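Local coordinates for protein fervidolysin (Fervidobacterium pennivorans, PDB 1R6V) that breaks down keratin into peptides as a subtilisin-like serine protease, allowing the bacterium to grow on native feathers, at residues A[402-411]-A[489-497]; A[147-158]-A[388-397]. The protein carries 1 engineered substitution. All coordinates share one frame; numbering follows the deposited sequence.

Contact 1 of 2, residues A[402-411]-A[489-497]; sequences KPWQIRKLLE and RFPHIDSGT
H492 and D494 of the first beta-sandwich domain face helix 403-413 of the subtilisin-like catalytic domain. H492, with positive backbone angles, kinks the chain just before it passes from one sheet of the sandwich to the other, and its imidazole packs closely on the first turn of the helix. P403 CB sits over one ring face in a CH-pi contact, 3.9 Å from the centroid. W404 N donates to H492 ND1 at 3.2 Å, but from 36° out of the imidazole plane, a poorly directed bond. The indole meets that nitrogen with its rim, W404 CD1 lying 3.5 Å from ND1. Packing thins at the partly exposed K402, whose CB lies at the imidazole edge, 4.2 Å from H492 CE1, while its amine leads away.

Further along the helix the contact becomes a buried salt-bridge network. A bend at chi3 (58°) brings R407 NH1 and NH2 end-on to one oxygen, D494 OD1, both from the same face of a carboxylate turned 41° from the guanidinium. E411 holds R407 NH1 and K408 NZ, and R472 pairs with D494 OD2, so the two acids are probably kept ionised despite their proximity. R407 NH2 also reaches H492 O at 3.1 Å in a nearly straight hydrogen bond, and a water accepting from R407 NE (2.9 Å) donates to H492 O (2.8 Å).

Contact 2 of 2, residues A[147-158]-A[388-397]; sequences LWEEASGTNIIV and TGVVAVLLQK
The Q396 carboxamide lies between A151 CA on one face and T154 CB on the other, its oxygen aimed at the backbone where a type II beta turn (G153 to I156) begins. Three successive backbone N-H groups converge on Q396 OE1: G153 N, at 2.9 Å, nearly in line with the C=O bond, and S152 N (2.9 Å) and T154 N (3.0 Å) from opposite sides of the amide plane. An extended chain, CG anti to the backbone N (chi1 175°), carries the amide from helix 380-397.

A second flat group, the E150 carboxylate, receives K397 NZ at 2.8 Å on its syn side, 32° out of plane; the amine also donates to L437 O. The rest is apolar. V393 CG1 packs against A151 CB, and I156 settles over A392 with CD1 on L395 CB. V158 CG1 presses tightly on T388 CG2, 3.4 Å away, where T388 OG1 turns to N265.

The contact joins strand 157-162, ending at D162, to helix 380-397, with S381 in its first turn; D162 and S381 are assigned to the charge relay. Through main-chain N-H groups the glutamine probably helps hold the chain before that strand, while methyl groups pack between strand and helix.

The contacts use consecutive helices of the catalytic domain, 380-397 in contact 2 and 403-413 in contact 1, which pack on each other through L410 against V390 and L394, and I406 against V391 and L395. Contact 2 lies within the subtilisin fold, tying a helix to a neighbouring turn and strand; contact 1 spans two domains, joining the second helix to the beta-sandwich. Their chemistry differs accordingly. The interdomain contact is almost wholly buried yet strongly polar, with a charge network and a water. In contact 2, apolar packing fills the interior, while its salt bridge and multiply bonded amide come from partly or fully exposed side chains.

Contact 1 of 2, residues A[402-411]-A[489-497]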
loop_
_atom_site.group_PDB
_atom_site.type_symbol
_atom_site.label_atom_id
_atom_site.label_comp_id
_atom_site.label_asym_id
_atom_site.label_seq_id
_atom_site.Cartn_x
_atom_site.Cartn_y
_atom_site.Cartn_z
ATOM N N LYS A 402 -7.189 11.384 -17.945
ATOM C CA LYS A 402 -7.379 10.781 -16.628
ATOM C C LYS A 402 -6.168 9.873 -16.490
ATOM O O LYS A 402 -5.584 9.468 -17.494
ATOM C CB LYS A 402 -8.671 9.971 -16.598
ATOM C CG LYS A 402 -9.893 10.861 -16.707
ATOM C CD LYS A 402 -11.171 10.073 -16.814
ATOM C CE LYS A 402 -12.371 11.006 -16.727
ATOM N NZ LYS A 402 -12.300 12.111 -17.733
ATOM N N PRO A 403 -5.764 9.543 -15.254
ATOM C CA PRO A 403 -4.597 8.673 -15.107
ATOM C C PRO A 403 -4.602 7.371 -15.908
ATOM O O PRO A 403 -3.582 7.008 -16.503
ATOM C CB PRO A 403 -4.517 8.468 -13.591
ATOM C CG PRO A 403 -4.947 9.844 -13.092
ATOM C CD PRO A 403 -6.176 10.105 -13.952
ATOM N N TRP A 404 -5.730 6.670 -15.959
ATOM C CA TRP A 404 -5.746 5.425 -16.718
ATOM C C TRP A 404 -5.507 5.680 -18.208
ATOM O O TRP A 404 -4.916 4.850 -18.898
ATOM C CB TRP A 404 -7.057 4.651 -16.512
ATOM C CG TRP A 404 -8.295 5.203 -17.195
ATOM C CD1 TRP A 404 -9.313 5.900 -16.605
ATOM C CD2 TRP A 404 -8.687 5.006 -18.562
ATOM N NE1 TRP A 404 -10.316 6.142 -17.518
ATOM C CE2 TRP A 404 -9.956 5.602 -18.722
ATOM C CE3 TRP A 404 -8.087 4.382 -19.665
ATOM C CZ2 TRP A 404 -10.636 5.591 -19.943
ATOM C CZ3 TRP A 404 -8.762 4.376 -20.873
ATOM C CH2 TRP A 404 -10.025 4.975 -21.002
ATOM N N GLN A 405 -5.944 6.836 -18.700
ATOM C CA GLN A 405 -5.744 7.137 -20.110
ATOM C C GLN A 405 -4.268 7.340 -20.418
ATOM O O GLN A 405 -3.780 6.927 -21.468
ATOM C CB GLN A 405 -6.531 8.383 -20.509
ATOM C CG GLN A 405 -8.037 8.202 -20.466
ATOM C CD GLN A 405 -8.777 9.474 -20.881
ATOM O OE1 GLN A 405 -8.752 10.479 -20.177
ATOM N NE2 GLN A 405 -9.432 9.426 -22.029
ATOM N N ILE A 406 -3.560 7.990 -19.504
ATOM C CA ILE A 406 -2.134 8.199 -19.702
ATOM C C ILE A 406 -1.434 6.850 -19.688
ATOM O O ILE A 406 -0.600 6.566 -20.559
ATOM C CB ILE A 406 -1.538 9.111 -18.598
ATOM C CG1 ILE A 406 -2.073 10.542 -18.766
ATOM C CG2 ILE A 406 0.014 9.061 -18.653
ATOM C CD1 ILE A 406 -1.638 11.229 -20.077
ATOM N N ARG A 407 -1.762 5.997 -18.711
ATOM C CA ARG A 407 -1.109 4.704 -18.668
ATOM C C ARG A 407 -1.417 3.892 -19.921
ATOM O O ARG A 407 -0.513 3.316 -20.514
ATOM C CB ARG A 407 -1.519 3.897 -17.433
ATOM C CG ARG A 407 -0.828 2.532 -17.356
ATOM C CD ARG A 407 -1.166 1.818 -16.050
ATOM N NE ARG A 407 -2.606 1.632 -15.869
ATOM C CZ ARG A 407 -3.337 0.745 -16.537
ATOM N NH1 ARG A 407 -2.763 -0.057 -17.434
ATOM N NH2 ARG A 407 -4.642 0.672 -16.315
ATOM N N LYS A 408 -2.688 3.844 -20.328
ATOM C CA LYS A 408 -2.997 3.059 -21.522
ATOM C C LYS A 408 -2.336 3.603 -22.770
ATOM O O LYS A 408 -2.005 2.839 -23.672
ATOM C CB LYS A 408 -4.512 2.959 -21.749
ATOM C CG LYS A 408 -5.261 2.164 -20.678
ATOM C CD LYS A 408 -4.658 0.764 -20.407
ATOM C CE LYS A 408 -4.440 -0.045 -21.671
ATOM N NZ LYS A 408 -3.887 -1.405 -21.330
ATOM N N LEU A 409 -2.157 4.915 -22.847
ATOM C CA LEU A 409 -1.518 5.503 -24.020
ATOM C C LEU A 409 -0.086 4.993 -24.079
ATOM O O LEU A 409 0.410 4.604 -25.139
ATOM C CB LEU A 409 -1.526 7.029 -23.934
ATOM C CG LEU A 409 -0.847 7.776 -25.095
ATOM C CD1 LEU A 409 -1.366 7.285 -26.474
ATOM C CD2 LEU A 409 -1.109 9.257 -24.933
ATOM N N LEU A 410 0.584 4.989 -22.931
ATOM C CA LEU A 410 1.955 4.491 -22.894
ATOM C C LEU A 410 2.055 3.027 -23.303
ATOM O O LEU A 410 2.955 2.646 -24.054
ATOM C CB LEU A 410 2.543 4.628 -21.487
ATOM C CG LEU A 410 2.715 6.045 -20.957
ATOM C CD1 LEU A 410 3.315 5.953 -19.575
ATOM C CD2 LEU A 410 3.563 6.865 -21.867
ATOM N N GLU A 411 1.149 2.199 -22.789
ATOM C CA GLU A 411 1.172 0.776 -23.083
ATOM C C GLU A 411 0.797 0.493 -24.534
ATOM O O GLU A 411 1.392 -0.378 -25.167
ATOM C CB GLU A 411 0.243 0.035 -22.125
ATOM C CG GLU A 411 0.748 0.073 -20.668
ATOM C CD GLU A 411 -0.247 -0.475 -19.665
ATOM O OE1 GLU A 411 -1.347 -0.917 -20.070
ATOM O OE2 GLU A 411 0.079 -0.454 -18.455
ATOM N N ARG A 489 -10.844 -1.150 -3.332
ATOM C CA ARG A 489 -10.941 -0.221 -4.452
ATOM C C ARG A 489 -9.790 -0.371 -5.413
ATOM O O ARG A 489 -8.636 -0.473 -4.997
ATOM C CB ARG A 489 -10.947 1.234 -3.954
ATOM C CG ARG A 489 -11.938 1.540 -2.849
ATOM C CD ARG A 489 -11.822 3.004 -2.418
ATOM N NE ARG A 489 -12.395 3.913 -3.410
ATOM C CZ ARG A 489 -12.641 5.206 -3.201
ATOM N NH1 ARG A 489 -12.361 5.764 -2.026
ATOM N NH2 ARG A 489 -13.181 5.942 -4.164
ATOM N N PHE A 490 -10.115 -0.347 -6.706
ATOM C CA PHE A 490 -9.116 -0.478 -7.761
ATOM C C PHE A 490 -9.216 0.718 -8.706
ATOM O O PHE A 490 -9.944 0.663 -9.686
ATOM C CB PHE A 490 -9.366 -1.770 -8.552
ATOM C CG PHE A 490 -9.183 -3.017 -7.728
ATOM C CD1 PHE A 490 -10.207 -3.498 -6.921
ATOM C CD2 PHE A 490 -7.968 -3.687 -7.744
ATOM C CE1 PHE A 490 -10.025 -4.637 -6.134
ATOM C CE2 PHE A 490 -7.770 -4.825 -6.963
ATOM C CZ PHE A 490 -8.801 -5.299 -6.157
ATOM N N PRO A 491 -8.455 1.789 -8.445
ATOM C CA PRO A 491 -8.532 2.955 -9.327
ATOM C C PRO A 491 -7.702 2.877 -10.588
ATOM O O PRO A 491 -6.594 2.337 -10.596
ATOM C CB PRO A 491 -8.079 4.107 -8.433
ATOM C CG PRO A 491 -7.115 3.451 -7.487
ATOM C CD PRO A 491 -7.667 2.070 -7.230
ATOM N N HIS A 492 -8.275 3.411 -11.659
ATOM C CA HIS A 492 -7.580 3.503 -12.928
ATOM C C HIS A 492 -6.926 2.233 -13.428
ATOM O O HIS A 492 -5.837 2.278 -13.969
ATOM C CB HIS A 492 -6.567 4.640 -12.807
ATOM C CG HIS A 492 -7.221 5.954 -12.535
ATOM N ND1 HIS A 492 -7.801 6.705 -13.535
ATOM C CD2 HIS A 492 -7.527 6.575 -11.371
ATOM C CE1 HIS A 492 -8.447 7.725 -12.997
ATOM N NE2 HIS A 492 -8.298 7.667 -11.687
ATOM N N ILE A 493 -7.625 1.114 -13.273
ATOM C CA ILE A 493 -7.130 -0.162 -13.748
ATOM C C ILE A 493 -7.705 -0.434 -15.148
ATOM O O ILE A 493 -8.603 0.268 -15.620
ATOM C CB ILE A 493 -7.540 -1.349 -12.819
ATOM C CG1 ILE A 493 -9.063 -1.505 -12.765
ATOM C CG2 ILE A 493 -6.974 -1.124 -11.404
ATOM C CD1 ILE A 493 -9.506 -2.877 -12.200
ATOM N N ASP A 494 -7.163 -1.452 -15.804
ATOM C CA ASP A 494 -7.631 -1.844 -17.137
ATOM C C ASP A 494 -9.074 -2.352 -17.134
ATOM O O ASP A 494 -9.526 -3.011 -16.184
ATOM C CB ASP A 494 -6.814 -3.021 -17.704
ATOM C CG ASP A 494 -5.424 -2.647 -18.131
ATOM O OD1 ASP A 494 -5.104 -1.439 -18.200
ATOM O OD2 ASP A 494 -4.642 -3.592 -18.426
ATOM N N SER A 495 -9.786 -2.079 -18.221
ATOM C CA SER A 495 -11.118 -2.649 -18.361
ATOM C C SER A 495 -10.790 -4.016 -19.001
ATOM O O SER A 495 -9.687 -4.209 -19.511
ATOM C CB SER A 495 -11.976 -1.812 -19.302
ATOM O OG SER A 495 -11.330 -1.640 -20.552
ATOM N N GLY A 496 -11.723 -4.954 -18.968
ATOM C CA GLY A 496 -11.465 -6.256 -19.554
ATOM C C GLY A 496 -11.957 -7.413 -18.705
ATOM O O GLY A 496 -12.653 -7.225 -17.705
ATOM N N THR A 497 -11.563 -8.618 -19.092
ATOM C CA THR A 497 -11.984 -9.831 -18.401
ATOM C C THR A 497 -10.947 -10.337 -17.406
ATOM O O THR A 497 -9.761 -10.471 -17.727
ATOM C CB THR A 497 -12.284 -10.946 -19.437
ATOM O OG1 THR A 497 -13.249 -10.465 -20.393
ATOM C CG2 THR A 497 -12.823 -12.181 -18.748
HETATM O O HOH W 1 -3.480 3.781 -14.148
HETATM O O HOH W 2 -2.158 -3.664 -18.237
#

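Contact 2 of 2, residues A[147-158]-A[388-397]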
loop_
_atom_site.group_PDB
_atom_site.type_symbol
_atom_site.label_atom_id
_atom_site.label_comp_id
_atom_site.label_asym_id
_atom_site.label_seq_id
_atom_site.Cartn_x
_atom_site.Cartn_y
_atom_site.Cartn_z
ATOM N N LEU A 147 10.185 17.436 -31.636
ATOM C CA LEU A 147 9.105 16.971 -30.777
ATOM C C LEU A 147 8.857 17.966 -29.649
ATOM O O LEU A 147 7.708 18.243 -29.316
ATOM C CB LEU A 147 9.421 15.585 -30.203
ATOM C CG LEU A 147 8.349 14.901 -29.345
ATOM C CD1 LEU A 147 8.486 13.384 -29.473
ATOM C CD2 LEU A 147 8.493 15.335 -27.876
ATOM N N TRP A 148 9.925 18.502 -29.058
ATOM C CA TRP A 148 9.761 19.473 -27.979
ATOM C C TRP A 148 9.071 20.738 -28.450
ATOM O O TRP A 148 8.478 21.461 -27.648
ATOM C CB TRP A 148 11.101 19.851 -27.350
ATOM C CG TRP A 148 11.656 18.801 -26.459
ATOM C CD1 TRP A 148 10.952 17.929 -25.666
ATOM C CD2 TRP A 148 13.043 18.542 -26.215
ATOM N NE1 TRP A 148 11.827 17.144 -24.944
ATOM C CE2 TRP A 148 13.110 17.499 -25.260
ATOM C CE3 TRP A 148 14.235 19.090 -26.711
ATOM C CZ2 TRP A 148 14.335 16.992 -24.790
ATOM C CZ3 TRP A 148 15.460 18.583 -26.240
ATOM C CH2 TRP A 148 15.493 17.544 -25.288
ATOM N N GLU A 149 9.149 21.014 -29.749
ATOM C CA GLU A 149 8.485 22.197 -30.280
ATOM C C GLU A 149 6.977 22.052 -30.143
ATOM O O GLU A 149 6.253 23.048 -30.026
ATOM C CB GLU A 149 8.845 22.416 -31.747
ATOM C CG GLU A 149 10.312 22.704 -31.985
ATOM C CD GLU A 149 10.548 23.283 -33.360
ATOM O OE1 GLU A 149 10.092 24.422 -33.597
ATOM O OE2 GLU A 149 11.176 22.606 -34.205
ATOM N N GLU A 150 6.495 20.814 -30.159
ATOM C CA GLU A 150 5.059 20.575 -30.014
ATOM C C GLU A 150 4.667 20.503 -28.536
ATOM O O GLU A 150 3.673 21.099 -28.111
ATOM C CB GLU A 150 4.640 19.279 -30.733
ATOM C CG GLU A 150 3.217 18.832 -30.386
ATOM C CD GLU A 150 2.748 17.602 -31.139
ATOM O OE1 GLU A 150 3.584 16.825 -31.643
ATOM O OE2 GLU A 150 1.521 17.396 -31.211
ATOM N N ALA A 151 5.462 19.776 -27.755
ATOM C CA ALA A 151 5.201 19.607 -26.325
ATOM C C ALA A 151 6.506 19.295 -25.582
ATOM O O ALA A 151 7.314 18.510 -26.064
ATOM C CB ALA A 151 4.204 18.471 -26.119
ATOM N N SER A 152 6.689 19.905 -24.413
ATOM C CA SER A 152 7.902 19.706 -23.609
ATOM C C SER A 152 7.633 19.690 -22.094
ATOM O O SER A 152 8.571 19.707 -21.289
ATOM C CB SER A 152 8.905 20.816 -23.919
ATOM O OG SER A 152 8.368 22.070 -23.527
ATOM N N GLY A 153 6.361 19.671 -21.709
ATOM C CA GLY A 153 6.019 19.656 -20.292
ATOM C C GLY A 153 5.677 21.020 -19.708
ATOM O O GLY A 153 5.564 21.171 -18.499
ATOM N N THR A 154 5.510 22.022 -20.568
ATOM C CA THR A 154 5.179 23.373 -20.111
ATOM C C THR A 154 4.005 23.416 -19.129
ATOM O O THR A 154 2.945 22.870 -19.412
ATOM C CB THR A 154 4.829 24.265 -21.311
ATOM O OG1 THR A 154 5.897 24.197 -22.265
ATOM C CG2 THR A 154 4.642 25.709 -20.870
ATOM N N ASN A 155 4.219 24.088 -17.996
ATOM C CA ASN A 155 3.229 24.263 -16.920
ATOM C C ASN A 155 2.926 23.010 -16.098
ATOM O O ASN A 155 2.075 23.053 -15.206
ATOM C CB ASN A 155 1.896 24.798 -17.460
ATOM C CG ASN A 155 2.053 26.120 -18.207
ATOM O OD1 ASN A 155 2.790 27.005 -17.776
ATOM N ND2 ASN A 155 1.340 26.260 -19.311
ATOM N N ILE A 156 3.592 21.903 -16.396
ATOM C CA ILE A 156 3.335 20.676 -15.649
ATOM C C ILE A 156 4.273 20.613 -14.453
ATOM O O ILE A 156 5.475 20.817 -14.597
ATOM C CB ILE A 156 3.541 19.409 -16.544
ATOM C CG1 ILE A 156 2.612 19.455 -17.763
ATOM C CG2 ILE A 156 3.266 18.140 -15.720
ATOM C CD1 ILE A 156 1.123 19.663 -17.430
ATOM N N ILE A 157 3.714 20.363 -13.268
ATOM C CA ILE A 157 4.513 20.259 -12.045
ATOM C C ILE A 157 4.721 18.772 -11.741
ATOM O O ILE A 157 3.767 18.010 -11.640
ATOM C CB ILE A 157 3.791 20.923 -10.840
ATOM C CG1 ILE A 157 3.760 22.442 -11.036
ATOM C CG2 ILE A 157 4.520 20.603 -9.526
ATOM C CD1 ILE A 157 2.861 23.165 -10.038
ATOM N N VAL A 158 5.983 18.372 -11.604
ATOM C CA VAL A 158 6.329 16.979 -11.314
ATOM C C VAL A 158 6.893 16.873 -9.902
ATOM O O VAL A 158 7.895 17.538 -9.590
ATOM C CB VAL A 158 7.454 16.489 -12.259
ATOM C CG1 VAL A 158 7.887 15.079 -11.887
ATOM C CG2 VAL A 158 6.993 16.560 -13.706
ATOM N N THR A 388 8.267 9.307 -16.057
ATOM C CA THR A 388 7.649 10.485 -15.451
ATOM C C THR A 388 7.785 11.675 -16.404
ATOM O O THR A 388 6.859 12.487 -16.556
ATOM C CB THR A 388 8.296 10.793 -14.073
ATOM O OG1 THR A 388 7.977 9.724 -13.173
ATOM C CG2 THR A 388 7.759 12.082 -13.476
ATOM N N GLY A 389 8.935 11.769 -17.068
ATOM C CA GLY A 389 9.154 12.842 -18.026
ATOM C C GLY A 389 8.220 12.724 -19.228
ATOM O O GLY A 389 7.681 13.715 -19.725
ATOM N N VAL A 390 8.028 11.503 -19.711
ATOM C CA VAL A 390 7.135 11.292 -20.836
ATOM C C VAL A 390 5.718 11.700 -20.424
ATOM O O VAL A 390 5.016 12.361 -21.178
ATOM C CB VAL A 390 7.150 9.815 -21.295
ATOM C CG1 VAL A 390 6.008 9.551 -22.290
ATOM C CG2 VAL A 390 8.492 9.508 -21.976
ATOM N N VAL A 391 5.295 11.295 -19.226
ATOM C CA VAL A 391 3.961 11.672 -18.750
ATOM C C VAL A 391 3.802 13.197 -18.699
ATOM O O VAL A 391 2.755 13.745 -19.070
ATOM C CB VAL A 391 3.678 11.079 -17.328
ATOM C CG1 VAL A 391 2.334 11.613 -16.767
ATOM C CG2 VAL A 391 3.607 9.554 -17.416
ATOM N N ALA A 392 4.824 13.896 -18.208
ATOM C CA ALA A 392 4.738 15.349 -18.129
ATOM C C ALA A 392 4.527 15.980 -19.506
ATOM O O ALA A 392 3.749 16.927 -19.638
ATOM C CB ALA A 392 5.998 15.922 -17.464
ATOM N N VAL A 393 5.226 15.471 -20.517
ATOM C CA VAL A 393 5.073 15.991 -21.884
ATOM C C VAL A 393 3.647 15.688 -22.378
ATOM O O VAL A 393 2.969 16.552 -22.950
ATOM C CB VAL A 393 6.161 15.374 -22.842
ATOM C CG1 VAL A 393 5.953 15.861 -24.293
ATOM C CG2 VAL A 393 7.557 15.824 -22.374
ATOM N N LEU A 394 3.165 14.476 -22.120
ATOM C CA LEU A 394 1.814 14.105 -22.539
ATOM C C LEU A 394 0.734 14.949 -21.881
ATOM O O LEU A 394 -0.278 15.265 -22.515
ATOM C CB LEU A 394 1.529 12.633 -22.233
ATOM C CG LEU A 394 2.404 11.610 -22.970
ATOM C CD1 LEU A 394 2.076 10.208 -22.483
ATOM C CD2 LEU A 394 2.160 11.705 -24.485
ATOM N N LEU A 395 0.933 15.309 -20.616
ATOM C CA LEU A 395 -0.080 16.093 -19.914
ATOM C C LEU A 395 -0.204 17.488 -20.495
ATOM O O LEU A 395 -1.229 18.143 -20.311
ATOM C CB LEU A 395 0.218 16.135 -18.414
ATOM C CG LEU A 395 -0.066 14.780 -17.740
ATOM C CD1 LEU A 395 0.417 14.814 -16.309
ATOM C CD2 LEU A 395 -1.571 14.464 -17.809
ATOM N N GLN A 396 0.832 17.952 -21.188
ATOM C CA GLN A 396 0.745 19.261 -21.828
ATOM C C GLN A 396 -0.170 19.131 -23.039
ATOM O O GLN A 396 -1.036 19.981 -23.275
ATOM C CB GLN A 396 2.106 19.754 -22.318
ATOM C CG GLN A 396 1.992 21.072 -23.091
ATOM C CD GLN A 396 3.319 21.551 -23.628
ATOM O OE1 GLN A 396 4.375 21.098 -23.189
ATOM N NE2 GLN A 396 3.276 22.479 -24.577
ATOM N N LYS A 397 0.016 18.069 -23.809
ATOM C CA LYS A 397 -0.791 17.874 -25.005
ATOM C C LYS A 397 -2.215 17.390 -24.755
ATOM O O LYS A 397 -3.122 17.711 -25.524
ATOM C CB LYS A 397 -0.101 16.912 -25.972
ATOM C CG LYS A 397 -0.895 16.711 -27.265
ATOM C CD LYS A 397 -0.097 15.997 -28.342
ATOM C CE LYS A 397 -0.910 15.890 -29.637
ATOM N NZ LYS A 397 -0.155 15.214 -30.729
#